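Local coordinates for protein NAD-dependent aldehyde dehydrogenase (Sinorhizobium meliloti, PDB 3U4J) that probably oxidises aldehydes with NAD or NADP as electron acceptor, and binds calcium, in a tetrameric assembly of the aldehyde dehydrogenase family, at residues T169-P174 / E349-K354; V244-T247 / R251-T254; Q277-D282 / E314-A319; G477-R482 / D486-F491. All coordinates share one frame; numbering follows the deposited sequence.

Interaction 1 (T169-P174 / E349-K354); sequences TPWNFP and EAHAEK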
loop_
_atom_site.group_PDB
_atom_site.type_symbol
_atom_site.label_atom_id
_atom_site.label_comp_id
_atom_site.label_asym_id
_atom_site.label_seq_id
_atom_site.Cartn_x
_atom_site.Cartn_y
_atom_site.Cartn_z
ATOM N N THR A 169 -22.965 19.438 6.975
ATOM C CA THR A 169 -22.720 18.814 8.275
ATOM C C THR A 169 -23.925 18.943 9.217
ATOM O O THR A 169 -24.721 19.876 9.068
ATOM C CB THR A 169 -21.440 19.360 8.919
ATOM O OG1 THR A 169 -21.619 20.745 9.274
ATOM C CG2 THR A 169 -20.267 19.196 7.941
ATOM N N PRO A 170 -24.088 17.991 10.160
ATOM C CA PRO A 170 -25.271 17.960 11.045
ATOM C C PRO A 170 -25.076 18.714 12.343
ATOM O O PRO A 170 -23.963 19.183 12.634
ATOM C CB PRO A 170 -25.435 16.472 11.348
ATOM C CG PRO A 170 -24.037 15.987 11.426
ATOM C CD PRO A 170 -23.235 16.806 10.379
ATOM N N TRP A 171 -26.155 18.824 13.125
ATOM C CA TRP A 171 -26.139 19.607 14.364
ATOM C C TRP A 171 -25.587 18.851 15.577
ATOM O O TRP A 171 -25.336 19.446 16.615
ATOM C CB TRP A 171 -27.554 20.103 14.666
ATOM C CG TRP A 171 -28.640 19.023 14.534
ATOM C CD1 TRP A 171 -29.514 18.836 13.477
ATOM C CD2 TRP A 171 -28.954 18.006 15.497
ATOM N NE1 TRP A 171 -30.348 17.757 13.741
ATOM C CE2 TRP A 171 -30.038 17.250 14.980
ATOM C CE3 TRP A 171 -28.444 17.679 16.757
ATOM C CZ2 TRP A 171 -30.599 16.175 15.677
ATOM C CZ3 TRP A 171 -29.033 16.622 17.470
ATOM C CH2 TRP A 171 -30.093 15.889 16.920
ATOM N N ASN A 172 -25.383 17.552 15.452
ATOM C CA ASN A 172 -24.990 16.790 16.634
ATOM C C ASN A 172 -23.507 16.865 16.978
ATOM O O ASN A 172 -23.157 16.890 18.161
ATOM C CB ASN A 172 -25.490 15.349 16.565
ATOM C CG ASN A 172 -24.885 14.538 15.400
ATOM O OD1 ASN A 172 -24.384 15.088 14.404
ATOM N ND2 ASN A 172 -24.954 13.206 15.520
ATOM N N PHE A 173 -22.656 16.885 15.957
ATOM C CA PHE A 173 -21.198 17.011 16.159
ATOM C C PHE A 173 -20.617 17.972 15.117
ATOM O O PHE A 173 -19.881 17.553 14.220
ATOM C CB PHE A 173 -20.496 15.652 16.020
ATOM C CG PHE A 173 -20.886 14.642 17.058
ATOM C CD1 PHE A 173 -20.303 14.665 18.317
ATOM C CD2 PHE A 173 -21.819 13.661 16.758
ATOM C CE1 PHE A 173 -20.671 13.699 19.300
ATOM C CE2 PHE A 173 -22.203 12.699 17.713
ATOM C CZ PHE A 173 -21.613 12.717 18.979
ATOM N N PRO A 174 -20.959 19.254 15.213
ATOM C CA PRO A 174 -20.613 20.129 14.089
ATOM C C PRO A 174 -19.117 20.257 13.888
ATOM O O PRO A 174 -18.657 20.143 12.746
ATOM C CB PRO A 174 -21.202 21.482 14.481
ATOM C CG PRO A 174 -22.269 21.153 15.490
ATOM C CD PRO A 174 -21.682 19.979 16.263
ATOM N N GLU A 349 -37.013 21.650 20.373
ATOM C CA GLU A 349 -38.302 21.185 20.898
ATOM C C GLU A 349 -38.892 20.143 19.933
ATOM O O GLU A 349 -39.426 19.131 20.378
ATOM C CB GLU A 349 -39.264 22.379 21.134
ATOM C CG GLU A 349 -40.719 21.983 21.475
ATOM C CD GLU A 349 -40.906 21.465 22.906
ATOM O OE1 GLU A 349 -40.334 22.053 23.848
ATOM O OE2 GLU A 349 -41.656 20.467 23.095
ATOM N N ALA A 350 -38.768 20.373 18.625
ATOM C CA ALA A 350 -39.266 19.397 17.631
ATOM C C ALA A 350 -38.557 18.048 17.811
ATOM O O ALA A 350 -39.201 16.983 17.794
ATOM C CB ALA A 350 -39.109 19.914 16.177
ATOM N N HIS A 351 -37.244 18.084 18.053
ATOM C CA HIS A 351 -36.526 16.825 18.246
ATOM C C HIS A 351 -36.941 16.117 19.535
ATOM O O HIS A 351 -37.160 14.911 19.521
ATOM C CB HIS A 351 -35.006 17.020 18.201
ATOM C CG HIS A 351 -34.252 15.731 18.188
ATOM N ND1 HIS A 351 -34.219 14.908 17.088
ATOM C CD2 HIS A 351 -33.521 15.112 19.146
ATOM C CE1 HIS A 351 -33.494 13.837 17.363
ATOM N NE2 HIS A 351 -33.064 13.932 18.610
ATOM N N ALA A 352 -37.042 16.869 20.637
ATOM C CA ALA A 352 -37.492 16.302 21.914
ATOM C C ALA A 352 -38.881 15.628 21.785
ATOM O O ALA A 352 -39.099 14.548 22.325
ATOM C CB ALA A 352 -37.491 17.378 23.031
ATOM N N GLU A 353 -39.800 16.272 21.071
ATOM C CA GLU A 353 -41.145 15.708 20.839
ATOM C C GLU A 353 -41.082 14.399 20.038
ATOM O O GLU A 353 -41.759 13.431 20.376
ATOM C CB GLU A 353 -42.074 16.727 20.169
ATOM C CG GLU A 353 -42.550 17.841 21.144
ATOM C CD GLU A 353 -43.143 19.100 20.451
ATOM O OE1 GLU A 353 -43.223 19.158 19.199
ATOM O OE2 GLU A 353 -43.535 20.048 21.178
ATOM N N LYS A 354 -40.239 14.367 19.009
ATOM C CA LYS A 354 -40.034 13.151 18.238
ATOM C C LYS A 354 -39.475 12.019 19.110
ATOM O O LYS A 354 -39.999 10.892 19.075
ATOM C CB LYS A 354 -39.125 13.413 17.034
ATOM C CG LYS A 354 -39.145 12.303 15.995
ATOM C CD LYS A 354 -38.213 12.660 14.843
ATOM C CE LYS A 354 -38.509 11.831 13.593
ATOM N NZ LYS A 354 -37.418 11.987 12.585
#
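One face of the His-351 imidazole carries the benzo edge of Trp-171, whose CH2 atom stands 3.9 Å above the imidazole plane, over the ring centre. The two rings form a T-shaped (edge-to-face) pair, with 5.1 Å between the centroids of the imidazole and the six-membered ring of Trp-171 and their planes inclined at 68°. Beside CH2, the neighbouring CZ2 of Trp-171 reaches the ND1 side of the imidazole at 4.1 Å from ND1 of His-351. A hydrogen bond from the imidazole also fixes it: NE2 of His-351 is bonded to the backbone O of Phe-404, which restrains the turn of the ring while its face receives the indole. Segment 169-174 carries the TPWNFP sequence of the aldehyde dehydrogenase family, a loop that in relatives lines the catalytic cleft; it joins strand 153-168 to helix 174-187, with Phe-173 at the N-cap. Trp-171 leaves that loop with CG lodged between the backbone N and the carbonyl carbon (chi1 47°) and also packs on Ile-347, in the loop before helix 349-364. In the same loop as Trp-171, ND2 of Asn-172 is hydrogen-bonded to the backbone O of Gln-302.

Interaction 2 (V244-T247 / R251-T254); sequences VAFT and RVGT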
loop_
_atom_site.group_PDB
_atom_site.type_symbol
_atom_site.label_atom_id
_atom_site.label_comp_id
_atom_site.label_asym_id
_atom_site.label_seq_id
_atom_site.Cartn_x
_atom_site.Cartn_y
_atom_site.Cartn_z
ATOM N N VAL A 244 -20.516 16.088 -3.491
ATOM C CA VAL A 244 -21.203 16.455 -2.243
ATOM C C VAL A 244 -20.894 15.417 -1.180
ATOM O O VAL A 244 -21.044 14.204 -1.421
ATOM C CB VAL A 244 -22.745 16.480 -2.411
ATOM C CG1 VAL A 244 -23.399 16.957 -1.136
ATOM C CG2 VAL A 244 -23.130 17.421 -3.558
ATOM N N ALA A 245 -20.454 15.893 -0.025
ATOM C CA ALA A 245 -20.160 15.039 1.121
ATOM C C ALA A 245 -21.177 15.435 2.174
ATOM O O ALA A 245 -21.064 16.512 2.757
ATOM C CB ALA A 245 -18.755 15.308 1.630
ATOM N N PHE A 246 -22.158 14.575 2.408
ATOM C CA PHE A 246 -23.278 14.870 3.302
ATOM C C PHE A 246 -23.229 13.963 4.519
ATOM O O PHE A 246 -22.958 12.748 4.399
ATOM C CB PHE A 246 -24.631 14.675 2.553
ATOM C CG PHE A 246 -25.833 14.742 3.470
ATOM C CD1 PHE A 246 -26.417 15.982 3.798
ATOM C CD2 PHE A 246 -26.343 13.578 4.053
ATOM C CE1 PHE A 246 -27.530 16.061 4.678
ATOM C CE2 PHE A 246 -27.447 13.632 4.922
ATOM C CZ PHE A 246 -28.041 14.887 5.236
ATOM N N THR A 247 -23.511 14.534 5.682
ATOM C CA THR A 247 -23.653 13.784 6.894
ATOM C C THR A 247 -24.960 14.210 7.565
ATOM O O THR A 247 -25.176 15.398 7.819
ATOM C CB THR A 247 -22.436 14.020 7.845
ATOM O OG1 THR A 247 -21.207 13.718 7.134
ATOM C CG2 THR A 247 -22.570 13.140 9.123
ATOM N N ARG A 251 -33.078 10.088 5.305
ATOM C CA ARG A 251 -34.099 10.724 4.430
ATOM C C ARG A 251 -33.540 11.888 3.624
ATOM O O ARG A 251 -33.843 12.017 2.449
ATOM C CB ARG A 251 -35.365 11.186 5.176
ATOM C CG ARG A 251 -36.055 10.145 6.058
ATOM C CD ARG A 251 -36.246 8.745 5.414
ATOM N NE ARG A 251 -36.560 7.744 6.448
ATOM C CZ ARG A 251 -37.789 7.471 6.886
ATOM N NH1 ARG A 251 -38.844 8.110 6.376
ATOM N NH2 ARG A 251 -37.965 6.550 7.834
ATOM N N VAL A 252 -32.736 12.735 4.266
ATOM C CA VAL A 252 -32.119 13.884 3.595
ATOM C C VAL A 252 -30.991 13.450 2.655
ATOM O O VAL A 252 -30.878 13.968 1.532
ATOM C CB VAL A 252 -31.640 14.975 4.603
ATOM C CG1 VAL A 252 -30.884 16.121 3.883
ATOM C CG2 VAL A 252 -32.835 15.571 5.358
ATOM N N GLY A 253 -30.171 12.486 3.087
ATOM C CA GLY A 253 -29.091 11.984 2.230
ATOM C C GLY A 253 -29.563 11.323 0.939
ATOM O O GLY A 253 -28.970 11.510 -0.124
ATOM N N THR A 254 -30.626 10.533 1.028
ATOM C CA THR A 254 -31.162 9.862 -0.141
ATOM C C THR A 254 -31.652 10.930 -1.138
ATOM O O THR A 254 -31.332 10.864 -2.325
ATOM C CB THR A 254 -32.321 8.911 0.216
ATOM O OG1 THR A 254 -33.372 9.684 0.773
ATOM C CG2 THR A 254 -31.910 7.860 1.252
#
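Phe-246 leaves strand 243-247 with its CB directed at helix 250-261, and CG lies opposite the backbone N about the first torsion (chi1 171°), which carries the ring out to the helix. Along one side of the ring, CD2 of Phe-246 comes within 3.7 Å of CA of Gly-253. The next atom, CE2 of Phe-246, is 3.5 Å from the backbone N of Gly-253. At the tip, CZ of Phe-246 meets CG1 of Val-252 at 3.4 Å, and CE1 touches the same methyl, so the end of the ring presses against one branch of the valine. The two side chains cross at about a right angle, and the ring approaches the helix backbone obliquely. Gly-253 has no side chain to hold the helix off, and its CA comes within 6.6 Å of the CA of Phe-246. Phe-246 also packs on Ile-168 and Leu-269 of the adjoining strands, while Val-252 N bonds to OG of Ser-249, just before the helix. Strand 243-247, helix 250-261 and strand 266-270 form a beta-alpha-beta unit, and the contact seals its first strand to its helix, as in the Rossmann-like cofactor domain of aldehyde dehydrogenases.

Interaction 3 (Q277-D282 / E314-A319); sequences QIVFAD and EGIRDA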
loop_
_atom_site.group_PDB
_atom_site.type_symbol
_atom_site.label_atom_id
_atom_site.label_comp_id
_atom_site.label_asym_id
_atom_site.label_seq_id
_atom_site.Cartn_x
_atom_site.Cartn_y
_atom_site.Cartn_z
ATOM N N GLN A 277 -25.050 -3.098 20.638
ATOM C CA GLN A 277 -23.964 -3.648 21.429
ATOM C C GLN A 277 -24.363 -5.061 21.881
ATOM O O GLN A 277 -25.441 -5.255 22.459
ATOM C CB GLN A 277 -23.667 -2.785 22.648
ATOM C CG GLN A 277 -23.295 -1.343 22.302
ATOM C CD GLN A 277 -22.367 -0.729 23.320
ATOM O OE1 GLN A 277 -21.218 -1.160 23.460
ATOM N NE2 GLN A 277 -22.840 0.315 24.016
ATOM N N ILE A 278 -23.483 -6.025 21.639
ATOM C CA ILE A 278 -23.761 -7.428 21.961
ATOM C C ILE A 278 -22.889 -7.754 23.143
ATOM O O ILE A 278 -21.671 -7.585 23.066
ATOM C CB ILE A 278 -23.380 -8.396 20.803
ATOM C CG1 ILE A 278 -24.166 -8.102 19.508
ATOM C CG2 ILE A 278 -23.675 -9.862 21.223
ATOM C CD1 ILE A 278 -23.914 -6.716 18.912
ATOM N N VAL A 279 -23.526 -8.195 24.231
ATOM C CA VAL A 279 -22.846 -8.523 25.457
ATOM C C VAL A 279 -23.046 -10.013 25.742
ATOM O O VAL A 279 -24.167 -10.495 26.028
ATOM C CB VAL A 279 -23.328 -7.685 26.641
ATOM C CG1 VAL A 279 -22.441 -7.938 27.883
ATOM C CG2 VAL A 279 -23.297 -6.218 26.275
ATOM N N PHE A 280 -21.936 -10.735 25.616
ATOM C CA PHE A 280 -21.919 -12.162 25.874
ATOM C C PHE A 280 -21.728 -12.429 27.331
ATOM O O PHE A 280 -21.159 -11.603 28.060
ATOM C CB PHE A 280 -20.815 -12.839 25.045
ATOM C CG PHE A 280 -21.174 -12.963 23.617
ATOM C CD1 PHE A 280 -21.963 -14.012 23.180
ATOM C CD2 PHE A 280 -20.748 -12.004 22.690
ATOM C CE1 PHE A 280 -22.310 -14.130 21.831
ATOM C CE2 PHE A 280 -21.088 -12.110 21.344
ATOM C CZ PHE A 280 -21.854 -13.185 20.910
ATOM N N ALA A 281 -22.200 -13.606 27.742
ATOM C CA ALA A 281 -22.135 -14.045 29.128
ATOM C C ALA A 281 -20.728 -13.983 29.713
ATOM O O ALA A 281 -20.562 -13.778 30.916
ATOM C CB ALA A 281 -22.722 -15.466 29.256
ATOM N N ASP A 282 -19.701 -14.111 28.874
ATOM C CA ASP A 282 -18.327 -14.089 29.379
ATOM C C ASP A 282 -17.672 -12.705 29.312
ATOM O O ASP A 282 -16.452 -12.590 29.431
ATOM C CB ASP A 282 -17.459 -15.129 28.648
ATOM C CG ASP A 282 -17.353 -14.865 27.163
ATOM O OD1 ASP A 282 -17.605 -13.721 26.696
ATOM O OD2 ASP A 282 -17.022 -15.825 26.451
ATOM N N GLU A 314 -28.730 -14.297 27.604
ATOM C CA GLU A 314 -29.727 -14.571 28.639
ATOM C C GLU A 314 -29.168 -14.652 30.045
ATOM O O GLU A 314 -29.681 -13.997 30.956
ATOM C CB GLU A 314 -30.465 -15.867 28.326
ATOM C CG GLU A 314 -31.559 -15.666 27.337
ATOM C CD GLU A 314 -32.368 -16.927 27.106
ATOM O OE1 GLU A 314 -33.374 -16.811 26.397
ATOM O OE2 GLU A 314 -32.004 -18.012 27.630
ATOM N N GLY A 315 -28.093 -15.416 30.195
ATOM C CA GLY A 315 -27.480 -15.668 31.500
ATOM C C GLY A 315 -27.008 -14.459 32.278
ATOM O O GLY A 315 -26.936 -14.497 33.504
ATOM N N ILE A 316 -26.690 -13.369 31.581
ATOM C CA ILE A 316 -26.144 -12.208 32.282
ATOM C C ILE A 316 -27.040 -11.000 32.188
ATOM O O ILE A 316 -26.661 -9.922 32.631
ATOM C CB ILE A 316 -24.742 -11.824 31.788
ATOM C CG1 ILE A 316 -24.794 -11.515 30.287
ATOM C CG2 ILE A 316 -23.739 -12.918 32.148
ATOM C CD1 ILE A 316 -23.845 -10.457 29.863
ATOM N N ARG A 317 -28.228 -11.191 31.629
ATOM C CA ARG A 317 -29.179 -10.121 31.468
ATOM C C ARG A 317 -29.398 -9.380 32.775
ATOM O O ARG A 317 -29.265 -8.174 32.799
ATOM C CB ARG A 317 -30.509 -10.641 30.908
ATOM C CG ARG A 317 -31.532 -9.540 30.568
ATOM C CD ARG A 317 -32.535 -9.331 31.692
ATOM N NE ARG A 317 -33.564 -8.350 31.341
ATOM C CZ ARG A 317 -34.213 -7.580 32.219
ATOM N NH1 ARG A 317 -33.948 -7.657 33.517
ATOM N NH2 ARG A 317 -35.139 -6.728 31.795
ATOM N N ASP A 318 -29.714 -10.099 33.859
ATOM C CA ASP A 318 -30.080 -9.435 35.113
ATOM C C ASP A 318 -28.878 -8.757 35.751
ATOM O O ASP A 318 -28.988 -7.636 36.246
ATOM C CB ASP A 318 -30.731 -10.422 36.098
ATOM C CG ASP A 318 -32.105 -10.887 35.638
ATOM O OD1 ASP A 318 -32.830 -10.110 34.990
ATOM O OD2 ASP A 318 -32.466 -12.042 35.930
ATOM N N ALA A 319 -27.717 -9.409 35.717
ATOM C CA ALA A 319 -26.541 -8.806 36.328
ATOM C C ALA A 319 -26.128 -7.521 35.593
ATOM O O ALA A 319 -25.673 -6.555 36.223
ATOM C CB ALA A 319 -25.382 -9.797 36.400
#
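Alongside the hydrophobic meeting of Ile-316 with Val-279 and Ala-281, Arg-317 and Asp-318 form a salt bridge, NH1 of Arg-317 to OD1 of Asp-318 at 3.1 Å. OD1 is approached nearly in line with its C-O bond, and that oxygen lies 21° out of the guanidinium plane of Arg-317. Neither charged group takes part in the contact itself, which belongs to Ile-316. With CG1 of Ile-316 wedged between the backbone N and the carbonyl carbon (chi1 59°), the two branches of the side chain part to reach different partners. The CD1 end touches CG1 of Val-279 at 3.5 Å, tighter than usual van der Waals contact, and lies 3.4 Å from the backbone O of Phe-280. The other branch, CG2 of Ile-316, is 4.0 Å from CB of Ala-281 and 3.5 Å from the backbone O of the same residue. CG1 of Ile-316 lies along the backbone of Ala-281, so the isoleucine lies over the chain where it leaves strand 275-279. Within the fold, Ile-316 is the N-cap residue of helix 317-330, which follows strand 307-313. That strand runs parallel to strand 275-279 and is joined to it through helix 285-297 in a beta-alpha-beta crossover; Val-279 packs on Ala-288 and Ile-292 of this helix, and Ala-319 touches its Leu-285.

Interaction 4 (G477-R482 / D486-F491); sequences GRELGR and DEYSQF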
loop_
_atom_site.group_PDB
_atom_site.type_symbol
_atom_site.label_atom_id
_atom_site.label_comp_id
_atom_site.label_asym_id
_atom_site.label_seq_id
_atom_site.Cartn_x
_atom_site.Cartn_y
_atom_site.Cartn_z
ATOM N N GLY A 477 -19.080 5.393 0.858
ATOM C CA GLY A 477 -17.720 5.952 0.964
ATOM C C GLY A 477 -17.074 5.665 2.316
ATOM O O GLY A 477 -17.724 5.166 3.237
ATOM N N ARG A 478 -15.783 5.994 2.435
ATOM C CA ARG A 478 -15.075 5.906 3.715
ATOM C C ARG A 478 -14.310 7.180 4.003
ATOM O O ARG A 478 -13.699 7.755 3.106
ATOM C CB ARG A 478 -14.125 4.717 3.714
ATOM C CG ARG A 478 -14.847 3.344 3.803
ATOM C CD ARG A 478 -15.460 3.123 5.206
ATOM N NE ARG A 478 -16.081 1.805 5.375
ATOM C CZ ARG A 478 -17.326 1.504 4.996
ATOM N NH1 ARG A 478 -18.081 2.418 4.374
ATOM N NH2 ARG A 478 -17.814 0.276 5.225
ATOM N N GLU A 479 -14.347 7.613 5.253
ATOM C CA GLU A 479 -13.675 8.824 5.684
ATOM C C GLU A 479 -12.529 8.440 6.621
ATOM O O GLU A 479 -12.455 7.285 7.071
ATOM C CB GLU A 479 -14.667 9.751 6.405
ATOM C CG GLU A 479 -15.985 10.040 5.640
ATOM C CD GLU A 479 -15.774 10.839 4.346
ATOM O OE1 GLU A 479 -14.883 11.738 4.306
ATOM O OE2 GLU A 479 -16.507 10.553 3.370
ATOM N N LEU A 480 -11.652 9.408 6.892
ATOM C CA LEU A 480 -10.607 9.310 7.901
ATOM C C LEU A 480 -9.485 8.366 7.472
ATOM O O LEU A 480 -9.542 7.781 6.395
ATOM C CB LEU A 480 -11.157 8.889 9.280
ATOM C CG LEU A 480 -12.002 9.841 10.116
ATOM C CD1 LEU A 480 -11.885 9.531 11.657
ATOM C CD2 LEU A 480 -11.783 11.282 9.834
ATOM N N GLY A 481 -8.470 8.246 8.321
ATOM C CA GLY A 481 -7.266 7.477 7.985
ATOM C C GLY A 481 -6.708 7.863 6.621
ATOM O O GLY A 481 -6.740 9.031 6.251
ATOM N N ARG A 482 -6.229 6.863 5.881
ATOM C CA ARG A 482 -5.805 7.031 4.492
ATOM C C ARG A 482 -7.010 6.980 3.557
ATOM O O ARG A 482 -6.929 7.434 2.435
ATOM C CB ARG A 482 -4.817 5.931 4.087
ATOM C CG ARG A 482 -3.559 5.993 4.920
ATOM C CD ARG A 482 -2.362 5.301 4.297
ATOM N NE ARG A 482 -1.140 5.908 4.850
ATOM C CZ ARG A 482 -0.105 5.237 5.368
ATOM N NH1 ARG A 482 -0.096 3.903 5.401
ATOM N NH2 ARG A 482 0.948 5.906 5.832
ATOM N N ASP A 486 -8.683 9.120 -0.466
ATOM C CA ASP A 486 -9.153 8.485 -1.690
ATOM C C ASP A 486 -10.562 8.985 -2.036
ATOM O O ASP A 486 -10.885 9.152 -3.214
ATOM C CB ASP A 486 -9.107 6.953 -1.574
ATOM C CG ASP A 486 -7.669 6.402 -1.479
ATOM O OD1 ASP A 486 -6.697 7.188 -1.548
ATOM O OD2 ASP A 486 -7.517 5.179 -1.311
ATOM N N GLU A 487 -11.389 9.243 -1.017
ATOM C CA GLU A 487 -12.723 9.831 -1.224
ATOM C C GLU A 487 -12.709 11.175 -1.952
ATOM O O GLU A 487 -13.660 11.484 -2.686
ATOM C CB GLU A 487 -13.460 10.043 0.101
ATOM C CG GLU A 487 -14.014 8.790 0.708
ATOM C CD GLU A 487 -14.963 8.021 -0.219
ATOM O OE1 GLU A 487 -15.959 8.617 -0.672
ATOM O OE2 GLU A 487 -14.696 6.825 -0.467
ATOM N N TYR A 488 -11.656 11.972 -1.734
ATOM C CA TYR A 488 -11.527 13.318 -2.340
ATOM C C TYR A 488 -10.449 13.408 -3.399
ATOM O O TYR A 488 -10.012 14.496 -3.740
ATOM C CB TYR A 488 -11.326 14.399 -1.255
ATOM C CG TYR A 488 -12.386 14.285 -0.172
ATOM C CD1 TYR A 488 -13.712 14.671 -0.420
ATOM C CD2 TYR A 488 -12.085 13.732 1.078
ATOM C CE1 TYR A 488 -14.701 14.527 0.556
ATOM C CE2 TYR A 488 -13.058 13.610 2.051
ATOM C CZ TYR A 488 -14.365 14.001 1.785
ATOM O OH TYR A 488 -15.346 13.861 2.749
ATOM N N SER A 489 -10.045 12.256 -3.921
ATOM C CA SER A 489 -9.057 12.165 -4.994
ATOM C C SER A 489 -9.681 11.552 -6.235
ATOM O O SER A 489 -10.667 10.815 -6.135
ATOM C CB SER A 489 -7.838 11.311 -4.554
ATOM O OG SER A 489 -7.050 12.017 -3.605
ATOM N N GLN A 490 -9.130 11.893 -7.402
ATOM C CA GLN A 490 -9.361 11.144 -8.631
ATOM C C GLN A 490 -8.050 10.444 -8.956
ATOM O O GLN A 490 -6.962 10.959 -8.662
ATOM C CB GLN A 490 -9.707 12.090 -9.800
ATOM C CG GLN A 490 -11.080 12.742 -9.734
ATOM C CD GLN A 490 -12.223 11.870 -10.270
ATOM O OE1 GLN A 490 -13.363 12.348 -10.403
ATOM N NE2 GLN A 490 -11.942 10.597 -10.554
ATOM N N PHE A 491 -8.137 9.279 -9.566
ATOM C CA PHE A 491 -6.950 8.576 -10.032
ATOM C C PHE A 491 -6.896 8.547 -11.559
ATOM O O PHE A 491 -7.867 8.166 -12.217
ATOM C CB PHE A 491 -6.886 7.169 -9.427
ATOM C CG PHE A 491 -6.788 7.196 -7.913
ATOM C CD1 PHE A 491 -5.562 7.427 -7.298
ATOM C CD2 PHE A 491 -7.926 7.066 -7.131
ATOM C CE1 PHE A 491 -5.452 7.479 -5.896
ATOM C CE2 PHE A 491 -7.848 7.122 -5.721
ATOM C CZ PHE A 491 -6.601 7.345 -5.110
HETATM O O HOH W 1 -17.924 12.431 2.309
#
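Glu-479 places CG opposite the carbonyl carbon (chi1 -51°) and bends at its second torsion (chi2 -66°), which brings its carboxylate to the phenol of Tyr-488, and Glu-487 is likewise folded at its second torsion to bring its own carboxylate to the backbone of Arg-478. Tyr-488 OH donates to OE1 of Glu-479 at 2.7 Å, striking the oxygen on its syn side but 28° out of the carboxylate plane. A water completes a closed circuit: it donates to OE2 of Glu-479 at 2.6 Å and to Tyr-488 OH at 3.0 Å. Glu-487 uses OE2 to accept a weak hydrogen bond from the backbone N of Arg-478, 3.2 Å away. CB of Glu-487 sits 4.0 Å above one face of the Tyr-488 ring, offset toward the rim. Arg-478 turns its guanidinium away: NH1 bonds the backbone O of Gly-477 at 3.0 Å, NH2 is hydrogen-bonded to the backbone O of Phe-491 of the second subunit, and NE of Arg-478 of that subunit to Phe-491 O of this chain. Tyr-488 directly precedes strand 489-497, antiparallel to strand 153-168, and the contact folds the 477-482 loop against this part of the sheet. Chemically, the phenol donates to OE1 and accepts from the water, which also donates to OE2, and both oxygens of Glu-479 are thereby bonded; the carboxylates of Glu-479 and Glu-487 approach to 4.5 Å (OE2 to OE1), a pairing of like charges that the water and phenol may ease.

Overall arrangement
Interaction 1 opens with 169-174 and closes with 349-354; interactions 2 and 3 fall between these segments, and interaction 4 follows. The centres of interactions 1 and 2 lie about 15 Å apart, and the contacts touch where Pro-170 CD meets Thr-247 O at 3.5 Å. Interaction 2 also touches interaction 4, with centres about 17 Å apart, through Ala-245 CB and Tyr-488 OH at 3.9 Å. These two share the sheet in which strand 153-168 pairs with strands 243-247 and 489-497. Interaction 3 stands apart, its centre more than 30 Å from the others, in the second sheet. Interactions 2 and 4 thus belong to the probable cofactor-binding part, whose loop 169-174 interaction 1 joins to helix 349-364.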